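Local coordinates for protein pseudoalteromonas arctica PAMC 21717 (Pseudoalteromonas arctica, PDB 5YL7) that hydrolyses peptide bonds in proteins as a cold-active, calcium-binding serine protease of the subtilase family, at residues G19-P24 against A243-A248; A222-N227 against R315-T320. All coordinates share one frame; numbering follows the deposited sequence.

Contact 1 (G19-P24 against A243-A248)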
# COMPACT_ATOMS: atom_id res chain seq x y z
N GLY A 19 -2.38 5.80 -17.97
CA GLY A 19 -2.67 5.32 -16.61
C GLY A 19 -1.47 5.30 -15.68
O GLY A 19 -1.65 4.87 -14.52
N GLY A 20 -0.32 5.80 -16.07
CA GLY A 20 0.83 5.71 -15.22
C GLY A 20 1.05 6.88 -14.31
O GLY A 20 0.41 7.92 -14.36
N LEU A 21 2.00 6.67 -13.37
CA LEU A 21 2.29 7.58 -12.27
C LEU A 21 3.27 8.70 -12.58
O LEU A 21 3.60 9.50 -11.71
CB LEU A 21 2.76 6.79 -11.05
CG LEU A 21 2.39 7.31 -9.69
CD1 LEU A 21 0.92 7.19 -9.37
CD2 LEU A 21 3.26 6.65 -8.64
N ASN A 22 3.84 8.71 -13.81
CA ASN A 22 4.79 9.73 -14.24
C ASN A 22 6.03 9.74 -13.35
O ASN A 22 6.49 10.80 -12.96
CB ASN A 22 4.12 11.13 -14.32
CG ASN A 22 4.84 12.07 -15.23
OD1 ASN A 22 5.52 11.64 -16.19
ND2 ASN A 22 4.72 13.36 -14.93
N LEU A 23 6.56 8.53 -13.12
CA LEU A 23 7.72 8.35 -12.23
C LEU A 23 9.09 8.70 -12.84
O LEU A 23 9.91 9.24 -12.10
CB LEU A 23 7.71 6.98 -11.67
CG LEU A 23 6.77 6.84 -10.47
CD1 LEU A 23 6.41 5.38 -10.23
CD2 LEU A 23 7.38 7.48 -9.21
N PRO A 24 9.38 8.37 -14.12
CA PRO A 24 10.78 8.60 -14.54
C PRO A 24 11.27 10.00 -14.31
O PRO A 24 12.45 10.15 -13.80
CB PRO A 24 10.70 8.20 -16.03
CG PRO A 24 9.71 7.07 -16.06
CD PRO A 24 8.63 7.57 -15.09
N ALA A 243 -6.64 9.53 -7.27
CA ALA A 243 -6.60 8.23 -7.85
C ALA A 243 -5.20 7.84 -8.23
O ALA A 243 -4.36 8.70 -8.49
CB ALA A 243 -7.49 8.18 -9.07
N ALA A 244 -4.99 6.54 -8.40
CA ALA A 244 -3.69 6.02 -8.88
C ALA A 244 -3.97 4.70 -9.59
O ALA A 244 -5.02 4.08 -9.32
CB ALA A 244 -2.70 5.89 -7.74
N PRO A 245 -3.03 4.20 -10.39
CA PRO A 245 -3.26 2.91 -11.02
C PRO A 245 -3.32 1.79 -10.06
O PRO A 245 -2.37 1.49 -9.34
CB PRO A 245 -2.04 2.81 -11.99
CG PRO A 245 -1.05 3.68 -11.41
CD PRO A 245 -1.78 4.83 -10.84
N GLY A 246 -4.44 1.03 -10.08
CA GLY A 246 -4.59 -0.23 -9.44
C GLY A 246 -4.88 -1.42 -10.32
O GLY A 246 -4.98 -2.53 -9.86
N GLY A 247 -5.07 -1.10 -11.62
CA GLY A 247 -5.26 -2.15 -12.63
C GLY A 247 -6.68 -2.59 -12.80
O GLY A 247 -7.52 -2.44 -11.93
N ALA A 248 -6.94 -3.12 -13.99
CA ALA A 248 -8.29 -3.64 -14.32
C ALA A 248 -8.11 -4.91 -15.11
O ALA A 248 -7.93 -4.80 -16.37
CB ALA A 248 -9.11 -2.60 -15.01
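Pro245 turns its pyrrolidine ring toward the loop at Gly19, and the carbonyl of Gly19 points back at it. The oxygen meets the outer carbons of the ring rather than its nitrogen: Gly19 O lies 3.3 Å from Pro245 CB, 3.4 Å from Pro245 CG and 3.7 Å from Pro245 CD. Because a proline has no N-H to offer, the oxygen rests against C-H groups alone here, and this buried carbonyl finds no hydrogen-bond partner elsewhere in the model.

The second interaction is purely apolar. Leu21 reaches the strand with one methyl: Leu21 CD1 is 3.9 Å from Pro245 CD and, at a looser 4.2 Å, faces Ala244 CB. The leucine and proline side chains cross at about a right angle, so they meet at a point instead of lying alongside each other. The CB of Leu21 does not face the strand directly; it is the end of the side chain, at CD1, that closes the gap.

Backbone bonds to His13 and Ala331 fix Leu21 from beyond the pair, and its side chain also packs on His286 and Val290 of helix 280-297, where Ala244 touches Val287. Pro245 is backed by Trp12 and His13 of helix 12-15. The contact thus seats the N-terminal loop leading to helix 23-27 against the last strand, 242-245, of the parallel subtilase sheet, beside helix 280-297, which carries Ser281, the probable catalytic serine, near its N-terminal end.

Contact 2 (A222-N227 against R315-T320)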
# COMPACT_ATOMS: atom_id res chain seq x y z
N ALA A 222 -8.63 6.08 -4.85
CA ALA A 222 -9.39 5.30 -5.88
C ALA A 222 -8.40 4.74 -6.88
O ALA A 222 -7.27 5.18 -7.05
CB ALA A 222 -10.42 6.19 -6.55
N SER A 223 -8.86 3.72 -7.63
CA SER A 223 -8.05 3.03 -8.59
C SER A 223 -8.42 3.33 -10.03
O SER A 223 -9.65 3.27 -10.34
CB SER A 223 -8.17 1.55 -8.41
OG SER A 223 -7.48 0.85 -9.45
N VAL A 224 -7.48 3.65 -10.89
CA VAL A 224 -7.63 3.66 -12.34
C VAL A 224 -7.02 2.45 -12.93
O VAL A 224 -6.05 1.84 -12.45
CB VAL A 224 -7.14 4.93 -13.02
CG1 VAL A 224 -7.92 6.15 -12.54
CG2 VAL A 224 -5.65 5.13 -12.83
N GLY A 225 -7.54 2.07 -14.10
CA GLY A 225 -6.90 1.06 -14.97
C GLY A 225 -5.92 1.67 -15.88
O GLY A 225 -5.66 2.87 -15.92
N ARG A 226 -5.42 0.84 -16.81
CA ARG A 226 -4.46 1.22 -17.82
C ARG A 226 -5.00 2.25 -18.80
O ARG A 226 -4.22 2.96 -19.41
CB ARG A 226 -3.92 -0.06 -18.49
CG ARG A 226 -2.75 0.18 -19.41
CD ARG A 226 -2.13 -1.16 -19.78
NE ARG A 226 -0.89 -1.02 -20.52
CZ ARG A 226 -0.14 -2.10 -20.81
NH1 ARG A 226 -0.54 -3.31 -20.50
NH2 ARG A 226 1.06 -1.88 -21.28
N ASN A 227 -6.31 2.38 -18.91
CA ASN A 227 -6.91 3.42 -19.69
C ASN A 227 -6.91 4.79 -19.02
O ASN A 227 -7.28 5.77 -19.64
CB ASN A 227 -8.37 3.09 -20.13
CG ASN A 227 -9.32 2.95 -18.94
OD1 ASN A 227 -8.89 2.84 -17.78
ND2 ASN A 227 -10.60 3.10 -19.18
N ARG A 315 -2.94 15.06 -12.19
CA ARG A 315 -3.17 15.30 -13.62
C ARG A 315 -4.54 14.80 -13.99
O ARG A 315 -5.24 14.11 -13.25
CB ARG A 315 -2.10 14.62 -14.48
CG ARG A 315 -2.22 13.07 -14.58
CD ARG A 315 -1.22 12.39 -15.37
NE ARG A 315 -1.43 10.99 -15.23
CZ ARG A 315 -2.08 10.15 -15.97
NH1 ARG A 315 -1.86 8.86 -15.83
NH2 ARG A 315 -3.01 10.47 -16.89
N SER A 316 -5.02 15.21 -15.18
CA SER A 316 -6.33 14.90 -15.67
C SER A 316 -6.55 13.42 -15.90
O SER A 316 -5.63 12.70 -16.27
CB SER A 316 -6.66 15.65 -16.99
OG SER A 316 -6.65 17.08 -16.79
N PHE A 317 -7.80 13.05 -15.81
CA PHE A 317 -8.23 11.72 -16.20
C PHE A 317 -8.42 11.63 -17.74
O PHE A 317 -9.24 12.40 -18.23
CB PHE A 317 -9.53 11.33 -15.52
CG PHE A 317 -9.45 11.19 -14.03
CD1 PHE A 317 -8.86 10.09 -13.44
CD2 PHE A 317 -10.00 12.17 -13.24
CE1 PHE A 317 -8.84 10.03 -12.06
CE2 PHE A 317 -9.93 12.11 -11.86
CZ PHE A 317 -9.36 11.05 -11.30
N PRO A 318 -7.78 10.73 -18.41
CA PRO A 318 -8.02 10.65 -19.90
C PRO A 318 -9.26 9.86 -20.18
O PRO A 318 -9.62 9.84 -21.38
CB PRO A 318 -6.79 9.97 -20.41
CG PRO A 318 -6.17 9.31 -19.32
CD PRO A 318 -6.54 10.01 -18.01
N ALA A 319 -9.87 9.16 -19.25
CA ALA A 319 -11.11 8.48 -19.41
C ALA A 319 -11.95 8.70 -18.18
O ALA A 319 -11.39 9.02 -17.09
CB ALA A 319 -10.87 7.00 -19.71
N THR A 320 -13.23 8.42 -18.27
CA THR A 320 -14.20 8.74 -17.22
C THR A 320 -13.66 8.18 -15.82
O THR A 320 -13.40 6.98 -15.71
CB THR A 320 -15.55 7.94 -17.51
OG1 THR A 320 -16.03 8.15 -18.88
CG2 THR A 320 -16.67 8.36 -16.56
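Val224 and Phe317 make the apolar part of this contact. The valine methyl comes to the rim of the ring, near its plane, with Val224 CG1 4.0 Å from Phe317 CE1 and 4.1 Å from Phe317 CD1; the two side chains cross obliquely. In Val224, CG1 is anti to the carbonyl carbon (chi1 -62°), which sends this methyl toward the phenyl group.

Nearer the surface, Asn227 meets Pro318 and Ala319 by van der Waals contact of polar atoms with carbon. Its backbone oxygen does most of the touching: Asn227 O is 3.7 Å from Pro318 CG and 3.8 Å from Ala319 CB. The amide nitrogen adds a second touch on the same methyl, Asn227 ND2 to Ala319 CB at 3.9 Å. The other amide atom is engaged within its own loop, where OD1 accepts the N-H of Gly229 in an Asx turn that limits rotation of the amide.

Phe317 also packs on Cys324, of the Cys321-Cys324 disulfide, and on Ile328, while Ala243 of strand 242-245 touches both Phe317 and Val224. The loop between helices 303-312 and 331-338 therefore lies against the end of strand 219-224 and the turn that leaves it, at the margin of the parallel sheet.

Overall arrangement
Contact 1 is fully buried, whereas contact 2 runs from the buried Val224 out to exposed residues at Asn227 and Pro318. Both draw on the last two strands at one side of the same parallel sheet, 242-245 outermost and 219-224 next to it, joined by backbone hydrogen bonds, among them Val224 N to Ala244 O (2.9 Å). Contact 1 brings in the N-terminal loop, contact 2 a loop near the C-terminus, and Arg315 NH1 ties these loops through Gly20 O (2.9 Å). Both combine apolar packing with a backbone oxygen resting on carbon; contact 1 does so wholly in the interior with aliphatic groups, while contact 2 sets an aromatic edge on Val224 inside and Asn227 against Pro318 and Ala319 at the surface.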